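PDB 5UR2: bifunctional protein PutA from Bdellovibrio bacteriovorus, which probably couples proline dehydrogenase and L-glutamate gamma-semialdehyde dehydrogenase activities, oxidising L-proline to L-glutamate with FAD and NAD(+). Local coordinates for residues D478-K490 against F573-W587. Residues are numbered along the deposited sequence; the frame is centred on the assembly and turned at random.
Sequences DREKMLKALAEAK and FKLIATQVLEVGKPW
Met-482 slides over the indole of Trp-587, the two side chains running in opposite directions, its CG 3.5 Å from the centroid of the six-membered ring and 6° off the ring normal, a CH-pi contact over the face. CG is anti to the backbone N (chi1 -170°), and the bend at chi2 then lifts the sulfur away from the indole face into a hole framed by Phe-573, Ile-576, Ala-577 and Trp-587. There SD meets Ile-576 CG2 at 3.5 Å and lies at the edge of the Phe-573 ring, while standing more distantly above the indole face, so that one thioether makes Met-aromatic contacts with two rings. Phe-573 is the reciprocal knob, set among Asp-478, Lys-481, Met-482 and Ala-485. The aliphatic start of Lys-481 covers one face of its ring, with CB 3.6 Å from the centroid almost on the normal, and CD reaches the CE2 corner before the chain end leads away. The axes of segments 478-490 and 573-583 approach to 8.4 Å and cross at -59°. Small side chains are consistent with this closeness: Ala-485 CB rests 3.5 Å from Phe-573 O, and Ala-577 sits knobs-into-holes among Met-482, Ala-485, Leu-486 and Ala-489. Leu-486 divides its branches, CD1 against the indole and CD2 3.8 Å from Val-580 CG1. Farther along, Leu-581 CD1 touches Ala-489 CB at 3.6 Å. The contact thus joins helix 476-491 to helix 572-583, which also packs on helices 587-611 and 671-684 of the aldehyde dehydrogenase region. Its contacts are apolar, CH-pi and sulfur-aromatic, while Trp-587 NE1 hydrogen-bonds to Glu-813 O and Lys-490 forms a salt bridge with the Glu-813 carboxylate, so cohesion between the segments probably rests on buried apolar surface and dispersion.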
loop_
_atom_site.group_PDB
_atom_site.type_symbol
_atom_site.label_atom_id
_atom_site.label_comp_id
_atom_site.label_asym_id
_atom_site.label_seq_id
_atom_site.Cartn_x
_atom_site.Cartn_y
_atom_site.Cartn_z
ATOM N N ASP B 478 -19.456 -17.995 31.596
ATOM C CA ASP B 478 -18.397 -18.398 30.682
ATOM C C ASP B 478 -17.486 -19.448 31.309
ATOM O O ASP B 478 -17.012 -20.355 30.614
ATOM C CB ASP B 478 -17.644 -17.158 30.212
ATOM C CG ASP B 478 -18.477 -16.336 29.230
ATOM O OD1 ASP B 478 -19.332 -16.943 28.541
ATOM O OD2 ASP B 478 -18.301 -15.101 29.167
ATOM N N ARG B 479 -17.239 -19.360 32.619
ATOM C CA ARG B 479 -16.535 -20.449 33.295
ATOM C C ARG B 479 -17.308 -21.761 33.163
ATOM O O ARG B 479 -16.717 -22.823 32.926
ATOM C CB ARG B 479 -16.297 -20.105 34.776
ATOM C CG ARG B 479 -15.423 -18.872 34.999
ATOM C CD ARG B 479 -14.937 -18.725 36.451
ATOM N NE ARG B 479 -16.044 -18.625 37.393
ATOM C CZ ARG B 479 -16.680 -17.494 37.709
ATOM N NH1 ARG B 479 -16.327 -16.329 37.171
ATOM N NH2 ARG B 479 -17.683 -17.529 38.581
ATOM N N GLU B 480 -18.636 -21.701 33.291
ATOM C CA GLU B 480 -19.446 -22.912 33.215
ATOM C C GLU B 480 -19.395 -23.540 31.828
ATOM O O GLU B 480 -19.287 -24.765 31.708
ATOM C CB GLU B 480 -20.889 -22.604 33.607
ATOM C CG GLU B 480 -21.074 -22.343 35.088
ATOM C CD GLU B 480 -22.440 -21.752 35.413
ATOM O OE1 GLU B 480 -23.105 -21.204 34.497
ATOM O OE2 GLU B 480 -22.852 -21.853 36.585
ATOM N N LYS B 481 -19.491 -22.720 30.776
ATOM C CA LYS B 481 -19.363 -23.233 29.413
ATOM C C LYS B 481 -17.992 -23.844 29.187
ATOM O O LYS B 481 -17.862 -24.846 28.473
ATOM C CB LYS B 481 -19.621 -22.121 28.389
ATOM C CG LYS B 481 -21.088 -21.717 28.321
ATOM C CD LYS B 481 -21.344 -20.634 27.277
ATOM C CE LYS B 481 -22.817 -20.233 27.272
ATOM N NZ LYS B 481 -23.070 -19.017 28.076
ATOM N N MET B 482 -16.956 -23.239 29.776
ATOM C CA MET B 482 -15.605 -23.772 29.637
ATOM C C MET B 482 -15.503 -25.138 30.292
ATOM O O MET B 482 -14.972 -26.086 29.702
ATOM C CB MET B 482 -14.596 -22.804 30.256
ATOM C CG MET B 482 -13.163 -23.128 29.955
ATOM S SD MET B 482 -12.867 -22.936 28.173
ATOM C CE MET B 482 -12.714 -24.661 27.682
ATOM N N LEU B 483 -16.033 -25.259 31.513
ATOM C CA LEU B 483 -16.017 -26.540 32.213
ATOM C C LEU B 483 -16.894 -27.558 31.496
ATOM O O LEU B 483 -16.559 -28.744 31.434
ATOM C CB LEU B 483 -16.474 -26.345 33.666
ATOM C CG LEU B 483 -15.518 -25.553 34.573
ATOM C CD1 LEU B 483 -16.177 -25.095 35.888
ATOM C CD2 LEU B 483 -14.347 -26.457 34.915
ATOM N N LYS B 484 -18.014 -27.110 30.931
ATOM C CA LYS B 484 -18.835 -28.016 30.143
ATOM C C LYS B 484 -18.080 -28.498 28.905
ATOM O O LYS B 484 -18.071 -29.700 28.601
ATOM C CB LYS B 484 -20.132 -27.309 29.746
ATOM C CG LYS B 484 -21.082 -28.150 28.936
ATOM C CD LYS B 484 -22.203 -27.294 28.398
ATOM C CE LYS B 484 -22.921 -28.001 27.251
ATOM N NZ LYS B 484 -24.081 -27.226 26.729
ATOM N N ALA B 485 -17.407 -27.577 28.196
ATOM C CA ALA B 485 -16.675 -27.956 26.990
ATOM C C ALA B 485 -15.517 -28.898 27.313
ATOM O O ALA B 485 -15.228 -29.825 26.543
ATOM C CB ALA B 485 -16.152 -26.706 26.268
ATOM N N LEU B 486 -14.828 -28.661 28.432
ATOM C CA LEU B 486 -13.758 -29.566 28.841
ATOM C C LEU B 486 -14.301 -30.955 29.153
ATOM O O LEU B 486 -13.699 -31.965 28.773
ATOM C CB LEU B 486 -13.011 -28.996 30.051
ATOM C CG LEU B 486 -12.067 -27.833 29.715
ATOM C CD1 LEU B 486 -11.776 -27.006 30.950
ATOM C CD2 LEU B 486 -10.749 -28.322 29.077
ATOM N N ALA B 487 -15.448 -31.031 29.837
ATOM C CA ALA B 487 -16.015 -32.340 30.157
ATOM C C ALA B 487 -16.381 -33.104 28.891
ATOM O O ALA B 487 -16.103 -34.305 28.780
ATOM C CB ALA B 487 -17.233 -32.194 31.073
ATOM N N GLU B 488 -17.006 -32.422 27.929
ATOM C CA GLU B 488 -17.415 -33.080 26.692
ATOM C C GLU B 488 -16.212 -33.476 25.860
ATOM O O GLU B 488 -16.229 -34.523 25.208
ATOM C CB GLU B 488 -18.344 -32.173 25.887
ATOM C CG GLU B 488 -19.661 -31.967 26.601
ATOM C CD GLU B 488 -20.590 -31.012 25.898
ATOM O OE1 GLU B 488 -20.199 -30.426 24.872
ATOM O OE2 GLU B 488 -21.723 -30.858 26.386
ATOM N N ALA B 489 -15.165 -32.645 25.853
ATOM C CA ALA B 489 -13.963 -33.023 25.125
ATOM C C ALA B 489 -13.341 -34.272 25.736
ATOM O O ALA B 489 -13.066 -35.251 25.030
ATOM C CB ALA B 489 -12.967 -31.864 25.107
ATOM N N LYS B 490 -13.175 -34.281 27.064
ATOM C CA LYS B 490 -12.533 -35.416 27.723
ATOM C C LYS B 490 -13.301 -36.711 27.465
ATOM O O LYS B 490 -12.696 -37.760 27.206
ATOM C CB LYS B 490 -12.423 -35.148 29.225
ATOM C CG LYS B 490 -11.348 -34.148 29.576
ATOM C CD LYS B 490 -11.622 -33.434 30.901
ATOM C CE LYS B 490 -11.419 -34.332 32.091
ATOM N NZ LYS B 490 -9.961 -34.330 32.452
ATOM N N PHE B 573 -15.836 -22.241 22.745
ATOM C CA PHE B 573 -15.474 -23.031 23.918
ATOM C C PHE B 573 -14.973 -24.418 23.531
ATOM O O PHE B 573 -14.035 -24.942 24.152
ATOM C CB PHE B 573 -16.668 -23.124 24.873
ATOM C CG PHE B 573 -16.971 -21.824 25.549
ATOM C CD1 PHE B 573 -16.263 -21.439 26.671
ATOM C CD2 PHE B 573 -17.913 -20.959 25.024
ATOM C CE1 PHE B 573 -16.509 -20.225 27.275
ATOM C CE2 PHE B 573 -18.172 -19.745 25.629
ATOM C CZ PHE B 573 -17.468 -19.373 26.756
ATOM N N LYS B 574 -15.577 -25.029 22.508
ATOM C CA LYS B 574 -15.110 -26.338 22.064
ATOM C C LYS B 574 -13.683 -26.243 21.517
ATOM O O LYS B 574 -12.854 -27.141 21.734
ATOM C CB LYS B 574 -16.093 -26.893 21.023
ATOM C CG LYS B 574 -15.890 -28.350 20.636
ATOM C CD LYS B 574 -16.943 -28.818 19.621
ATOM C CE LYS B 574 -16.777 -30.312 19.264
ATOM N NZ LYS B 574 -15.591 -30.598 18.389
ATOM N N LEU B 575 -13.365 -25.125 20.853
ATOM C CA LEU B 575 -12.027 -24.918 20.307
ATOM C C LEU B 575 -11.010 -24.673 21.411
ATOM O O LEU B 575 -9.871 -25.141 21.319
ATOM C CB LEU B 575 -12.035 -23.754 19.313
ATOM C CG LEU B 575 -12.878 -24.005 18.064
ATOM C CD1 LEU B 575 -13.013 -22.755 17.196
ATOM C CD2 LEU B 575 -12.261 -25.159 17.278
ATOM N N ILE B 576 -11.389 -23.936 22.456
ATOM C CA ILE B 576 -10.481 -23.758 23.587
ATOM C C ILE B 576 -10.161 -25.100 24.220
ATOM O O ILE B 576 -8.992 -25.445 24.443
ATOM C CB ILE B 576 -11.075 -22.792 24.625
ATOM C CG1 ILE B 576 -11.127 -21.381 24.065
ATOM C CG2 ILE B 576 -10.256 -22.828 25.912
ATOM C CD1 ILE B 576 -11.865 -20.394 24.968
ATOM N N ALA B 577 -11.200 -25.885 24.503
ATOM C CA ALA B 577 -10.994 -27.142 25.212
ATOM C C ALA B 577 -10.003 -28.038 24.477
ATOM O O ALA B 577 -9.138 -28.659 25.109
ATOM C CB ALA B 577 -12.331 -27.859 25.423
ATOM N N THR B 578 -10.073 -28.071 23.139
ATOM C CA THR B 578 -9.147 -28.910 22.378
ATOM C C THR B 578 -7.700 -28.483 22.604
ATOM O O THR B 578 -6.797 -29.326 22.738
ATOM C CB THR B 578 -9.472 -28.856 20.887
ATOM O OG1 THR B 578 -10.850 -29.164 20.693
ATOM C CG2 THR B 578 -8.577 -29.876 20.093
ATOM N N GLN B 579 -7.458 -27.179 22.604
ATOM C CA GLN B 579 -6.111 -26.671 22.821
ATOM C C GLN B 579 -5.656 -26.899 24.256
ATOM O O GLN B 579 -4.477 -27.184 24.500
ATOM C CB GLN B 579 -6.049 -25.190 22.469
ATOM C CG GLN B 579 -6.468 -24.909 21.062
ATOM C CD GLN B 579 -5.928 -23.586 20.594
ATOM O OE1 GLN B 579 -5.065 -23.003 21.252
ATOM N NE2 GLN B 579 -6.438 -23.092 19.468
ATOM N N VAL B 580 -6.564 -26.768 25.220
ATOM C CA VAL B 580 -6.193 -27.052 26.605
ATOM C C VAL B 580 -5.704 -28.493 26.736
ATOM O O VAL B 580 -4.648 -28.759 27.325
ATOM C CB VAL B 580 -7.377 -26.769 27.549
ATOM C CG1 VAL B 580 -7.121 -27.370 28.935
ATOM C CG2 VAL B 580 -7.595 -25.274 27.646
ATOM N N LEU B 581 -6.436 -29.438 26.149
ATOM C CA LEU B 581 -6.136 -30.851 26.380
ATOM C C LEU B 581 -5.008 -31.370 25.484
ATOM O O LEU B 581 -4.152 -32.122 25.957
ATOM C CB LEU B 581 -7.403 -31.696 26.186
ATOM C CG LEU B 581 -8.548 -31.487 27.187
ATOM C CD1 LEU B 581 -9.782 -32.230 26.752
ATOM C CD2 LEU B 581 -8.102 -31.999 28.556
ATOM N N GLU B 582 -4.982 -30.994 24.197
ATOM C CA GLU B 582 -3.989 -31.567 23.291
ATOM C C GLU B 582 -2.638 -30.869 23.389
ATOM O O GLU B 582 -1.598 -31.518 23.264
ATOM C CB GLU B 582 -4.473 -31.512 21.836
ATOM C CG GLU B 582 -3.559 -32.266 20.894
ATOM C CD GLU B 582 -3.862 -32.030 19.418
ATOM O OE1 GLU B 582 -4.494 -31.016 19.079
ATOM O OE2 GLU B 582 -3.470 -32.872 18.580
ATOM N N VAL B 583 -2.621 -29.557 23.611
ATOM C CA VAL B 583 -1.380 -28.787 23.556
ATOM C C VAL B 583 -0.939 -28.262 24.925
ATOM O O VAL B 583 0.186 -27.754 25.041
ATOM C CB VAL B 583 -1.503 -27.627 22.543
ATOM C CG1 VAL B 583 -0.158 -27.066 22.179
ATOM C CG2 VAL B 583 -2.202 -28.111 21.291
ATOM N N GLY B 584 -1.762 -28.396 25.970
ATOM C CA GLY B 584 -1.398 -27.868 27.278
ATOM C C GLY B 584 -1.531 -26.362 27.395
ATOM O O GLY B 584 -0.929 -25.755 28.286
ATOM N N LYS B 585 -2.318 -25.736 26.534
ATOM C CA LYS B 585 -2.479 -24.289 26.594
ATOM C C LYS B 585 -3.410 -23.922 27.749
ATOM O O LYS B 585 -4.541 -24.422 27.797
ATOM C CB LYS B 585 -3.017 -23.789 25.256
ATOM C CG LYS B 585 -1.971 -23.937 24.137
ATOM C CD LYS B 585 -2.182 -22.997 22.947
ATOM C CE LYS B 585 -1.717 -21.591 23.206
ATOM N NZ LYS B 585 -1.785 -20.772 21.965
ATOM N N PRO B 586 -2.981 -23.078 28.695
ATOM C CA PRO B 586 -3.896 -22.611 29.749
ATOM C C PRO B 586 -5.101 -21.895 29.154
ATOM O O PRO B 586 -5.048 -21.383 28.031
ATOM C CB PRO B 586 -3.033 -21.645 30.571
ATOM C CG PRO B 586 -1.611 -22.085 30.302
ATOM C CD PRO B 586 -1.606 -22.578 28.882
ATOM N N TRP B 587 -6.196 -21.862 29.931
ATOM C CA TRP B 587 -7.478 -21.318 29.469
ATOM C C TRP B 587 -7.351 -20.013 28.679
ATOM O O TRP B 587 -7.859 -19.899 27.557
ATOM C CB TRP B 587 -8.437 -21.079 30.646
ATOM C CG TRP B 587 -9.023 -22.291 31.332
ATOM C CD1 TRP B 587 -8.516 -23.560 31.362
ATOM C CD2 TRP B 587 -10.238 -22.325 32.097
ATOM N NE1 TRP B 587 -9.344 -24.377 32.097
ATOM C CE2 TRP B 587 -10.404 -23.639 32.562
ATOM C CE3 TRP B 587 -11.202 -21.367 32.427
ATOM C CZ2 TRP B 587 -11.497 -24.025 33.341
ATOM C CZ3 TRP B 587 -12.276 -21.748 33.214
ATOM C CH2 TRP B 587 -12.419 -23.064 33.653
#